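Local coordinates for alpha-actinin-like protein 1 (Schizosaccharomyces pombe, PDB 5BVR), which binds laterally to actin filaments through tandem calponin-homology domains, the part modelled here, and takes part in actin-ring formation, cytokinesis and septation in fission yeast, at residues A[11-22]-A[201-209]; A[127-135]-A[221-232]. All coordinates share one frame; numbering follows the deposited sequence.

Contact 1. Residues A[11-22]-A[201-209]; sequences VQNRTFTKWFNT and PRLIEVEDV
Arg-14 takes hold of Asp-208 end-on, one guanidinium nitrogen to each carboxylate oxygen, with the two planes turned 50° against each other. The twist makes the two bonds unlike. NH2 of Arg-14 reaches Asp-208 OD1 at 2.9 Å in the guanidinium plane but from above the carboxylate, whereas NH1 comes to the syn lone pair of OD2 at 3.1 Å. That second oxygen also accepts a hydrogen bond from the backbone N of Glu-205, which ties the carboxylate to its own turn. Beside it, CG2 of Val-11 rests 3.5 Å from Asp-208 OD1, the two side chains running antiparallel past one another.

This is an interface between the two calponin-homology domains: helix 11-25 of the first lies against the loop 201-205 and the short helix 206-209 of the second. Lys-18 bends at chi3 (-99°) and lays its tail along the Leu-203 carbonyl, to which NZ makes a weak bond; its salt bridge to Glu-205 OE2 is long, at 3.7 Å. Three waters accept from NZ, and these donate in turn to Glu-205 OE2, Asp-208 OD2 and Arg-202 O. Farther along, CD2 of Leu-203 comes 3.9 Å from Trp-19 N. The Thr-22 side chain stands about square to that of Leu-203, and its methyl CG2 meets Pro-201 CB at 3.8 Å, while Thr-22 OG1 bonds back to Trp-19 O.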
loop_
_atom_site.group_PDB
_atom_site.type_symbol
_atom_site.label_atom_id
_atom_site.label_comp_id
_atom_site.label_asym_id
_atom_site.label_seq_id
_atom_site.Cartn_x
_atom_site.Cartn_y
_atom_site.Cartn_z
ATOM N N VAL A 11 -0.125 -9.416 -8.637
ATOM C CA VAL A 11 0.437 -8.938 -7.379
ATOM C C VAL A 11 -0.129 -7.580 -7.003
ATOM O O VAL A 11 -0.512 -7.364 -5.862
ATOM C CB VAL A 11 1.984 -8.862 -7.460
ATOM C CG1 VAL A 11 2.569 -8.109 -6.272
ATOM C CG2 VAL A 11 2.587 -10.264 -7.543
ATOM N N GLN A 12 -0.186 -6.670 -7.958
ATOM C CA GLN A 12 -0.671 -5.346 -7.668
ATOM C C GLN A 12 -2.148 -5.361 -7.310
ATOM O O GLN A 12 -2.568 -4.657 -6.390
ATOM C CB GLN A 12 -0.419 -4.418 -8.837
ATOM C CG GLN A 12 -0.638 -2.973 -8.510
ATOM C CD GLN A 12 -0.311 -2.085 -9.680
ATOM O OE1 GLN A 12 -1.218 -1.583 -10.362
ATOM N NE2 GLN A 12 0.976 -1.890 -9.931
ATOM N N ASN A 13 -2.948 -6.123 -8.055
ATOM C CA ASN A 13 -4.345 -6.278 -7.732
ATOM C C ASN A 13 -4.489 -6.749 -6.281
ATOM O O ASN A 13 -5.201 -6.115 -5.468
ATOM C CB ASN A 13 -4.959 -7.259 -8.751
ATOM C CG ASN A 13 -6.447 -7.382 -8.645
ATOM O OD1 ASN A 13 -7.059 -6.968 -7.681
ATOM N ND2 ASN A 13 -7.041 -7.986 -9.661
ATOM N N ARG A 14 -3.781 -7.810 -5.928
ATOM C CA ARG A 14 -3.928 -8.384 -4.614
ATOM C C ARG A 14 -3.426 -7.431 -3.547
ATOM O O ARG A 14 -4.054 -7.284 -2.506
ATOM C CB ARG A 14 -3.254 -9.744 -4.540
ATOM C CG ARG A 14 -4.079 -10.791 -5.308
ATOM C CD ARG A 14 -3.431 -12.164 -5.277
ATOM N NE ARG A 14 -2.202 -12.218 -6.047
ATOM C CZ ARG A 14 -0.976 -12.248 -5.534
ATOM N NH1 ARG A 14 -0.777 -12.251 -4.216
ATOM N NH2 ARG A 14 0.055 -12.294 -6.361
ATOM N N THR A 15 -2.317 -6.758 -3.810
ATOM C CA THR A 15 -1.743 -5.862 -2.816
ATOM C C THR A 15 -2.636 -4.658 -2.580
ATOM O O THR A 15 -2.887 -4.256 -1.425
ATOM C CB THR A 15 -0.345 -5.384 -3.252
ATOM O OG1 THR A 15 0.524 -6.515 -3.401
ATOM C CG2 THR A 15 0.259 -4.470 -2.235
ATOM N N PHE A 16 -3.111 -4.069 -3.665
ATOM C CA PHE A 16 -4.024 -2.933 -3.570
ATOM C C PHE A 16 -5.326 -3.324 -2.886
ATOM O O PHE A 16 -5.875 -2.520 -2.141
ATOM C CB PHE A 16 -4.320 -2.329 -4.952
ATOM C CG PHE A 16 -3.175 -1.514 -5.548
ATOM C CD1 PHE A 16 -1.888 -1.488 -4.981
ATOM C CD2 PHE A 16 -3.386 -0.782 -6.720
ATOM C CE1 PHE A 16 -0.864 -0.744 -5.566
ATOM C CE2 PHE A 16 -2.353 -0.040 -7.307
ATOM C CZ PHE A 16 -1.074 -0.025 -6.709
ATOM N N THR A 17 -5.826 -4.527 -3.147
ATOM C CA THR A 17 -7.036 -5.008 -2.475
ATOM C C THR A 17 -6.785 -5.117 -0.982
ATOM O O THR A 17 -7.594 -4.667 -0.171
ATOM C CB THR A 17 -7.480 -6.355 -3.035
ATOM O OG1 THR A 17 -7.791 -6.197 -4.416
ATOM C CG2 THR A 17 -8.709 -6.906 -2.306
ATOM N N LYS A 18 -5.651 -5.693 -0.597
ATOM C CA LYS A 18 -5.343 -5.832 0.820
ATOM C C LYS A 18 -5.197 -4.448 1.484
ATOM O O LYS A 18 -5.688 -4.246 2.610
ATOM C CB LYS A 18 -4.082 -6.694 1.012
ATOM C CG LYS A 18 -4.369 -8.189 0.847
ATOM C CD LYS A 18 -3.129 -9.051 0.879
ATOM C CE LYS A 18 -2.693 -9.399 -0.534
ATOM N NZ LYS A 18 -1.491 -10.272 -0.607
ATOM N N TRP A 19 -4.569 -3.495 0.791
ATOM C CA TRP A 19 -4.423 -2.137 1.304
ATOM C C TRP A 19 -5.820 -1.516 1.524
ATOM O O TRP A 19 -6.105 -0.979 2.595
ATOM C CB TRP A 19 -3.576 -1.295 0.343
ATOM C CG TRP A 19 -3.521 0.129 0.761
ATOM C CD1 TRP A 19 -2.662 0.701 1.673
ATOM C CD2 TRP A 19 -4.379 1.170 0.310
ATOM N NE1 TRP A 19 -2.929 2.049 1.775
ATOM C CE2 TRP A 19 -3.995 2.353 0.967
ATOM C CE3 TRP A 19 -5.436 1.224 -0.596
ATOM C CZ2 TRP A 19 -4.625 3.571 0.730
ATOM C CZ3 TRP A 19 -6.052 2.424 -0.829
ATOM C CH2 TRP A 19 -5.660 3.582 -0.162
ATOM N N PHE A 20 -6.674 -1.648 0.521
ATOM C CA PHE A 20 -8.042 -1.108 0.550
ATOM C C PHE A 20 -8.745 -1.681 1.785
ATOM O O PHE A 20 -9.381 -0.944 2.555
ATOM C CB PHE A 20 -8.739 -1.493 -0.768
ATOM C CG PHE A 20 -9.879 -0.601 -1.198
ATOM C CD1 PHE A 20 -10.982 -0.392 -0.394
ATOM C CD2 PHE A 20 -9.858 -0.048 -2.472
ATOM C CE1 PHE A 20 -12.022 0.389 -0.840
ATOM C CE2 PHE A 20 -10.902 0.717 -2.930
ATOM C CZ PHE A 20 -11.988 0.938 -2.109
ATOM N N ASN A 21 -8.614 -2.987 1.984
ATOM C CA ASN A 21 -9.273 -3.653 3.102
ATOM C C ASN A 21 -8.738 -3.276 4.469
ATOM O O ASN A 21 -9.522 -3.213 5.425
ATOM C CB ASN A 21 -9.288 -5.163 2.923
ATOM C CG ASN A 21 -10.221 -5.593 1.832
ATOM O OD1 ASN A 21 -11.153 -4.870 1.469
ATOM N ND2 ASN A 21 -9.985 -6.765 1.290
ATOM N N THR A 22 -7.438 -3.005 4.599
ATOM C CA THR A 22 -6.948 -2.498 5.881
ATOM C C THR A 22 -7.658 -1.193 6.273
ATOM O O THR A 22 -7.894 -0.929 7.446
ATOM C CB THR A 22 -5.410 -2.269 5.912
ATOM O OG1 THR A 22 -5.044 -1.190 5.044
ATOM C CG2 THR A 22 -4.673 -3.520 5.542
ATOM N N PRO A 201 0.511 -4.649 8.474
ATOM C CA PRO A 201 -0.303 -5.640 7.764
ATOM C C PRO A 201 0.462 -6.289 6.626
ATOM O O PRO A 201 1.268 -5.641 5.964
ATOM C CB PRO A 201 -1.462 -4.806 7.208
ATOM C CG PRO A 201 -0.901 -3.457 7.006
ATOM C CD PRO A 201 0.081 -3.271 8.161
ATOM N N ARG A 202 0.170 -7.560 6.393
ATOM C CA ARG A 202 0.854 -8.337 5.375
ATOM C C ARG A 202 0.258 -8.048 4.002
ATOM O O ARG A 202 -0.581 -8.814 3.510
ATOM C CB ARG A 202 0.712 -9.814 5.705
ATOM C CG ARG A 202 1.384 -10.748 4.727
ATOM C CD ARG A 202 1.026 -12.176 5.058
ATOM N NE ARG A 202 1.584 -12.530 6.354
ATOM C CZ ARG A 202 2.786 -13.068 6.527
ATOM N NH1 ARG A 202 3.561 -13.348 5.489
ATOM N NH2 ARG A 202 3.207 -13.340 7.748
ATOM N N LEU A 203 0.679 -6.956 3.385
ATOM C CA LEU A 203 0.103 -6.538 2.116
ATOM C C LEU A 203 0.618 -7.318 0.912
ATOM O O LEU A 203 -0.017 -7.260 -0.136
ATOM C CB LEU A 203 0.335 -5.039 1.871
ATOM C CG LEU A 203 -0.246 -4.117 2.947
ATOM C CD1 LEU A 203 -0.091 -2.671 2.514
ATOM C CD2 LEU A 203 -1.734 -4.393 3.265
ATOM N N ILE A 204 1.778 -7.970 1.045
ATOM C CA ILE A 204 2.372 -8.743 -0.046
ATOM C C ILE A 204 2.753 -10.124 0.446
ATOM O O ILE A 204 3.105 -10.310 1.602
ATOM C CB ILE A 204 3.588 -8.034 -0.676
ATOM C CG1 ILE A 204 4.696 -7.796 0.350
ATOM C CG2 ILE A 204 3.166 -6.752 -1.310
ATOM C CD1 ILE A 204 5.932 -7.124 -0.235
ATOM N N GLU A 205 2.656 -11.100 -0.447
ATOM C CA GLU A 205 3.034 -12.460 -0.118
ATOM C C GLU A 205 4.530 -12.611 -0.365
ATOM O O GLU A 205 5.116 -11.903 -1.206
ATOM C CB GLU A 205 2.292 -13.460 -1.003
ATOM C CG GLU A 205 0.771 -13.287 -1.077
ATOM C CD GLU A 205 0.064 -13.821 0.136
ATOM O OE1 GLU A 205 0.753 -14.224 1.098
ATOM O OE2 GLU A 205 -1.190 -13.848 0.121
ATOM N N VAL A 206 5.150 -13.522 0.374
ATOM C CA VAL A 206 6.561 -13.786 0.177
ATOM C C VAL A 206 6.854 -14.078 -1.305
ATOM O O VAL A 206 7.809 -13.525 -1.884
ATOM C CB VAL A 206 7.018 -14.955 1.077
ATOM C CG1 VAL A 206 8.399 -15.470 0.670
ATOM C CG2 VAL A 206 6.986 -14.506 2.542
ATOM N N GLU A 207 6.039 -14.929 -1.930
ATOM C CA GLU A 207 6.286 -15.323 -3.312
ATOM C C GLU A 207 6.110 -14.168 -4.292
ATOM O O GLU A 207 6.543 -14.245 -5.441
ATOM C CB GLU A 207 5.447 -16.552 -3.689
ATOM C CG GLU A 207 3.938 -16.378 -3.567
ATOM C CD GLU A 207 3.368 -16.726 -2.183
ATOM O OE1 GLU A 207 4.106 -16.683 -1.168
ATOM O OE2 GLU A 207 2.157 -17.050 -2.114
ATOM N N ASP A 208 5.485 -13.075 -3.842
ATOM C CA ASP A 208 5.274 -11.946 -4.737
ATOM C C ASP A 208 6.565 -11.137 -4.953
ATOM O O ASP A 208 6.656 -10.358 -5.891
ATOM C CB ASP A 208 4.190 -10.998 -4.207
ATOM C CG ASP A 208 2.807 -11.636 -4.135
ATOM O OD1 ASP A 208 2.548 -12.574 -4.909
ATOM O OD2 ASP A 208 1.985 -11.159 -3.305
ATOM N N VAL A 209 7.550 -11.306 -4.080
ATOM C CA VAL A 209 8.763 -10.480 -4.133
ATOM C C VAL A 209 10.061 -11.293 -3.998
ATOM O O VAL A 209 11.075 -10.909 -4.590
ATOM C CB VAL A 209 8.707 -9.327 -3.087
ATOM C CG1 VAL A 209 8.176 -9.819 -1.797
ATOM C CG2 VAL A 209 10.062 -8.624 -2.870
HETATM O O HOH W 1 -2.576 -12.479 -1.872
HETATM O O HOH W 2 0.039 -9.227 -2.730
HETATM O O HOH W 3 -0.299 -10.936 1.733
#

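Contact 2. Residues A[127-135]-A[221-232]; sequences AKEGLLLWC and MTYVAEYFHAFS
Leu-131 is the knob of this contact, dropped into a hole on the facing helix made by Met-221, Val-224, Ala-225 and Phe-228. The two helices, 127-138 and 217-234, belong to the helical bundle of the second calponin-homology domain, and their short segments cross at 68° with axes 10.6 Å apart. With CG anti to the backbone N (chi1 -179°), Leu-131 spreads its two methyls over different walls of the hole. CD1 goes to Phe-228 CB at 3.7 Å and leans on Val-224 CG1; CD2 sits against the backbone between Met-221 O and Ala-225 N.

At one end, Met-221 curls at chi3 so that its methyl CE fits against the extended Lys-128 chain, 3.7 Å from CG, the two side chains crossing at about a right angle. The lysine NZ runs on to a salt bridge with Glu-217. Next to the knob, Cys-135 SG presses on Val-224 CG1.

At the other end Trp-134 is a broad plate laid over the backbone and side chain of Phe-228. The phenyl edge stands on the pyrrole half, an edge-to-face pair with planes at 76°, while the Phe-228 CA points its hydrogen at the benzo half in a CH-pi contact. Phe-231 meets the plate at its edge: its CD2 lies 3.6 Å from Trp-134 CH2, and its ring stacks in turn on His-168, which binds a zinc ion together with Asp-235. Helix 159-168 also packs on the plate through Leu-164. The indole N-H is satisfied by a water, which accepts from Trp-134 NE1 at 2.9 Å and donates to Ser-232 OG at 2.8 Å.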
loop_
_atom_site.group_PDB
_atom_site.type_symbol
_atom_site.label_atom_id
_atom_site.label_comp_id
_atom_site.label_asym_id
_atom_site.label_seq_id
_atom_site.Cartn_x
_atom_site.Cartn_y
_atom_site.Cartn_z
ATOM N N ALA A 127 7.442 12.189 -0.039
ATOM C CA ALA A 127 6.841 11.212 -0.938
ATOM C C ALA A 127 7.811 10.083 -1.309
ATOM O O ALA A 127 8.519 9.570 -0.442
ATOM C CB ALA A 127 6.272 11.922 -2.176
ATOM N N LYS A 128 7.863 9.696 -2.584
ATOM C CA LYS A 128 8.679 8.550 -2.969
ATOM C C LYS A 128 10.152 8.771 -2.606
ATOM O O LYS A 128 10.796 7.880 -2.064
ATOM C CB LYS A 128 8.531 8.269 -4.459
ATOM C CG LYS A 128 9.355 7.100 -4.929
ATOM C CD LYS A 128 9.093 6.851 -6.413
ATOM C CE LYS A 128 9.741 5.582 -6.872
ATOM N NZ LYS A 128 9.422 5.366 -8.317
ATOM N N GLU A 129 10.658 9.968 -2.893
ATOM C CA GLU A 129 12.064 10.297 -2.616
ATOM C C GLU A 129 12.332 10.185 -1.133
ATOM O O GLU A 129 13.378 9.700 -0.703
ATOM C CB GLU A 129 12.354 11.736 -3.035
ATOM C CG GLU A 129 12.486 11.934 -4.505
ATOM C CD GLU A 129 12.986 13.318 -4.871
ATOM O OE1 GLU A 129 12.909 14.255 -4.029
ATOM O OE2 GLU A 129 13.453 13.467 -6.012
ATOM N N GLY A 130 11.399 10.708 -0.344
ATOM C CA GLY A 130 11.494 10.656 1.093
ATOM C C GLY A 130 11.522 9.265 1.646
ATOM O O GLY A 130 12.345 8.940 2.506
ATOM N N LEU A 131 10.624 8.428 1.138
ATOM C CA LEU A 131 10.561 7.055 1.598
ATOM C C LEU A 131 11.835 6.300 1.236
ATOM O O LEU A 131 12.376 5.567 2.062
ATOM C CB LEU A 131 9.327 6.376 1.013
ATOM C CG LEU A 131 9.149 4.919 1.453
ATOM C CD1 LEU A 131 9.026 4.789 2.975
ATOM C CD2 LEU A 131 7.941 4.294 0.768
ATOM N N LEU A 132 12.359 6.516 0.032
ATOM C CA LEU A 132 13.588 5.846 -0.369
ATOM C C LEU A 132 14.731 6.276 0.537
ATOM O O LEU A 132 15.495 5.453 1.034
ATOM C CB LEU A 132 13.929 6.134 -1.838
ATOM C CG LEU A 132 15.099 5.314 -2.347
ATOM C CD1 LEU A 132 14.738 3.837 -2.409
ATOM C CD2 LEU A 132 15.533 5.847 -3.703
ATOM N N LEU A 133 14.868 7.585 0.728
ATOM C CA LEU A 133 15.946 8.081 1.582
ATOM C C LEU A 133 15.824 7.528 3.011
ATOM O O LEU A 133 16.827 7.142 3.590
ATOM C CB LEU A 133 15.986 9.602 1.574
ATOM C CG LEU A 133 17.132 10.192 2.385
ATOM C CD1 LEU A 133 18.469 9.683 1.914
ATOM C CD2 LEU A 133 17.096 11.711 2.283
ATOM N N TRP A 134 14.612 7.472 3.566
ATOM C CA TRP A 134 14.407 6.868 4.875
ATOM C C TRP A 134 14.931 5.435 4.911
ATOM O O TRP A 134 15.651 5.043 5.825
ATOM C CB TRP A 134 12.931 6.927 5.254
ATOM C CG TRP A 134 12.591 6.326 6.576
ATOM C CD1 TRP A 134 12.616 6.959 7.794
ATOM C CD2 TRP A 134 12.126 4.992 6.833
ATOM N NE1 TRP A 134 12.191 6.105 8.780
ATOM C CE2 TRP A 134 11.888 4.893 8.216
ATOM C CE3 TRP A 134 11.865 3.879 6.027
ATOM C CZ2 TRP A 134 11.438 3.732 8.806
ATOM C CZ3 TRP A 134 11.399 2.726 6.632
ATOM C CH2 TRP A 134 11.188 2.664 8.000
ATOM N N CYS A 135 14.605 4.661 3.890
ATOM C CA CYS A 135 15.093 3.288 3.822
ATOM C C CYS A 135 16.608 3.246 3.773
ATOM O O CYS A 135 17.225 2.411 4.422
ATOM C CB CYS A 135 14.530 2.600 2.591
ATOM S SG CYS A 135 12.733 2.263 2.651
ATOM N N MET A 221 6.317 -0.457 -2.772
ATOM C CA MET A 221 6.202 0.852 -2.146
ATOM C C MET A 221 5.051 0.907 -1.146
ATOM O O MET A 221 5.186 1.473 -0.065
ATOM C CB MET A 221 5.977 1.920 -3.181
ATOM C CG MET A 221 7.195 2.225 -4.050
ATOM S SD MET A 221 6.876 3.481 -5.306
ATOM C CE MET A 221 6.483 4.815 -4.185
ATOM N N THR A 222 3.920 0.353 -1.527
ATOM C CA THR A 222 2.751 0.365 -0.652
ATOM C C THR A 222 3.071 -0.321 0.676
ATOM O O THR A 222 2.688 0.179 1.753
ATOM C CB THR A 222 1.544 -0.319 -1.320
ATOM O OG1 THR A 222 1.244 0.364 -2.541
ATOM C CG2 THR A 222 0.296 -0.279 -0.433
ATOM N N TYR A 223 3.736 -1.476 0.617
ATOM C CA TYR A 223 4.058 -2.255 1.793
ATOM C C TYR A 223 5.171 -1.567 2.631
ATOM O O TYR A 223 5.039 -1.425 3.856
ATOM C CB TYR A 223 4.444 -3.690 1.393
ATOM C CG TYR A 223 4.796 -4.569 2.568
ATOM C CD1 TYR A 223 3.898 -4.819 3.593
ATOM C CD2 TYR A 223 6.024 -5.178 2.641
ATOM C CE1 TYR A 223 4.248 -5.624 4.682
ATOM C CE2 TYR A 223 6.378 -5.984 3.721
ATOM C CZ TYR A 223 5.497 -6.211 4.725
ATOM O OH TYR A 223 5.850 -6.990 5.800
ATOM N N VAL A 224 6.229 -1.104 1.978
ATOM C CA VAL A 224 7.330 -0.465 2.686
ATOM C C VAL A 224 6.828 0.804 3.388
ATOM O O VAL A 224 7.285 1.126 4.497
ATOM C CB VAL A 224 8.476 -0.149 1.729
ATOM C CG1 VAL A 224 9.512 0.765 2.395
ATOM C CG2 VAL A 224 9.128 -1.439 1.263
ATOM N N ALA A 225 5.880 1.530 2.792
ATOM C CA ALA A 225 5.309 2.712 3.454
ATOM C C ALA A 225 4.714 2.353 4.821
ATOM O O ALA A 225 4.707 3.197 5.752
ATOM C CB ALA A 225 4.231 3.365 2.582
ATOM N N GLU A 226 4.209 1.130 4.980
ATOM C CA GLU A 226 3.667 0.698 6.282
ATOM C C GLU A 226 4.767 0.678 7.338
ATOM O O GLU A 226 4.515 0.995 8.505
ATOM C CB GLU A 226 3.003 -0.684 6.239
ATOM C CG GLU A 226 1.782 -0.778 5.319
ATOM C CD GLU A 226 0.519 -0.173 5.885
ATOM O OE1 GLU A 226 0.491 0.147 7.087
ATOM O OE2 GLU A 226 -0.456 -0.033 5.115
ATOM N N TYR A 227 5.975 0.287 6.947
ATOM C CA TYR A 227 7.111 0.312 7.853
ATOM C C TYR A 227 7.430 1.736 8.297
ATOM O O TYR A 227 7.614 2.004 9.483
ATOM C CB TYR A 227 8.361 -0.305 7.213
ATOM C CG TYR A 227 8.333 -1.820 7.103
ATOM C CD1 TYR A 227 7.398 -2.461 6.306
ATOM C CD2 TYR A 227 9.266 -2.600 7.754
ATOM C CE1 TYR A 227 7.377 -3.848 6.211
ATOM C CE2 TYR A 227 9.249 -3.967 7.667
ATOM C CZ TYR A 227 8.318 -4.588 6.882
ATOM O OH TYR A 227 8.335 -5.955 6.819
ATOM N N PHE A 228 7.514 2.659 7.363
ATOM C CA PHE A 228 7.777 4.048 7.702
ATOM C C PHE A 228 6.760 4.569 8.718
ATOM O O PHE A 228 7.117 5.173 9.747
ATOM C CB PHE A 228 7.714 4.944 6.469
ATOM C CG PHE A 228 7.866 6.397 6.803
ATOM C CD1 PHE A 228 9.134 6.950 6.947
ATOM C CD2 PHE A 228 6.758 7.195 7.077
ATOM C CE1 PHE A 228 9.292 8.285 7.308
ATOM C CE2 PHE A 228 6.919 8.530 7.427
ATOM C CZ PHE A 228 8.199 9.066 7.544
ATOM N N HIS A 229 5.478 4.380 8.436
ATOM C CA HIS A 229 4.470 4.961 9.325
ATOM C C HIS A 229 4.449 4.255 10.677
ATOM O O HIS A 229 4.363 4.914 11.739
ATOM C CB HIS A 229 3.082 4.941 8.702
ATOM C CG HIS A 229 2.920 5.891 7.557
ATOM N ND1 HIS A 229 2.932 7.263 7.719
ATOM C CD2 HIS A 229 2.797 5.668 6.227
ATOM C CE1 HIS A 229 2.780 7.841 6.538
ATOM N NE2 HIS A 229 2.693 6.895 5.619
ATOM N N ALA A 230 4.549 2.932 10.687
ATOM C CA ALA A 230 4.503 2.223 11.962
ATOM C C ALA A 230 5.730 2.522 12.802
ATOM O O ALA A 230 5.611 2.827 13.993
ATOM C CB ALA A 230 4.352 0.719 11.740
ATOM N N PHE A 231 6.912 2.429 12.191
ATOM C CA PHE A 231 8.138 2.655 12.941
ATOM C C PHE A 231 8.134 4.079 13.496
ATOM O O PHE A 231 8.482 4.306 14.659
ATOM C CB PHE A 231 9.390 2.456 12.074
ATOM C CG PHE A 231 9.703 1.029 11.727
ATOM C CD1 PHE A 231 8.873 -0.024 12.054
ATOM C CD2 PHE A 231 10.897 0.759 11.087
ATOM C CE1 PHE A 231 9.226 -1.334 11.721
ATOM C CE2 PHE A 231 11.255 -0.544 10.764
ATOM C CZ PHE A 231 10.410 -1.585 11.085
ATOM N N SER A 232 7.794 5.039 12.639
ATOM C CA SER A 232 7.823 6.439 13.050
ATOM C C SER A 232 6.870 6.695 14.219
ATOM O O SER A 232 7.193 7.404 15.164
ATOM C CB SER A 232 7.498 7.364 11.890
ATOM O OG SER A 232 8.466 7.255 10.846
HETATM O O HOH W 4 11.188 6.901 11.386
#

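The centres of the two contacts lie about 16 Å apart, and their segments alternate along the chain: 11-22, 127-135, 201-209, 221-232. Contact 1 joins the first calponin-homology domain to the second, whereas contact 2 lies wholly within the second, pairing its opening helix with helix 217-234. That last helix connects them. Its Tyr-223 packs on Pro-201 and Ile-204, and Glu-226 touches Pro-201 and Leu-203, so the chain that faces helix 11-25 is backed by the helix that also forms one side of contact 2. Helix 217-234 thus links the core of the second domain to one part of the interface between the two halves of the actin-binding domain, consistent with the two packing as one unit.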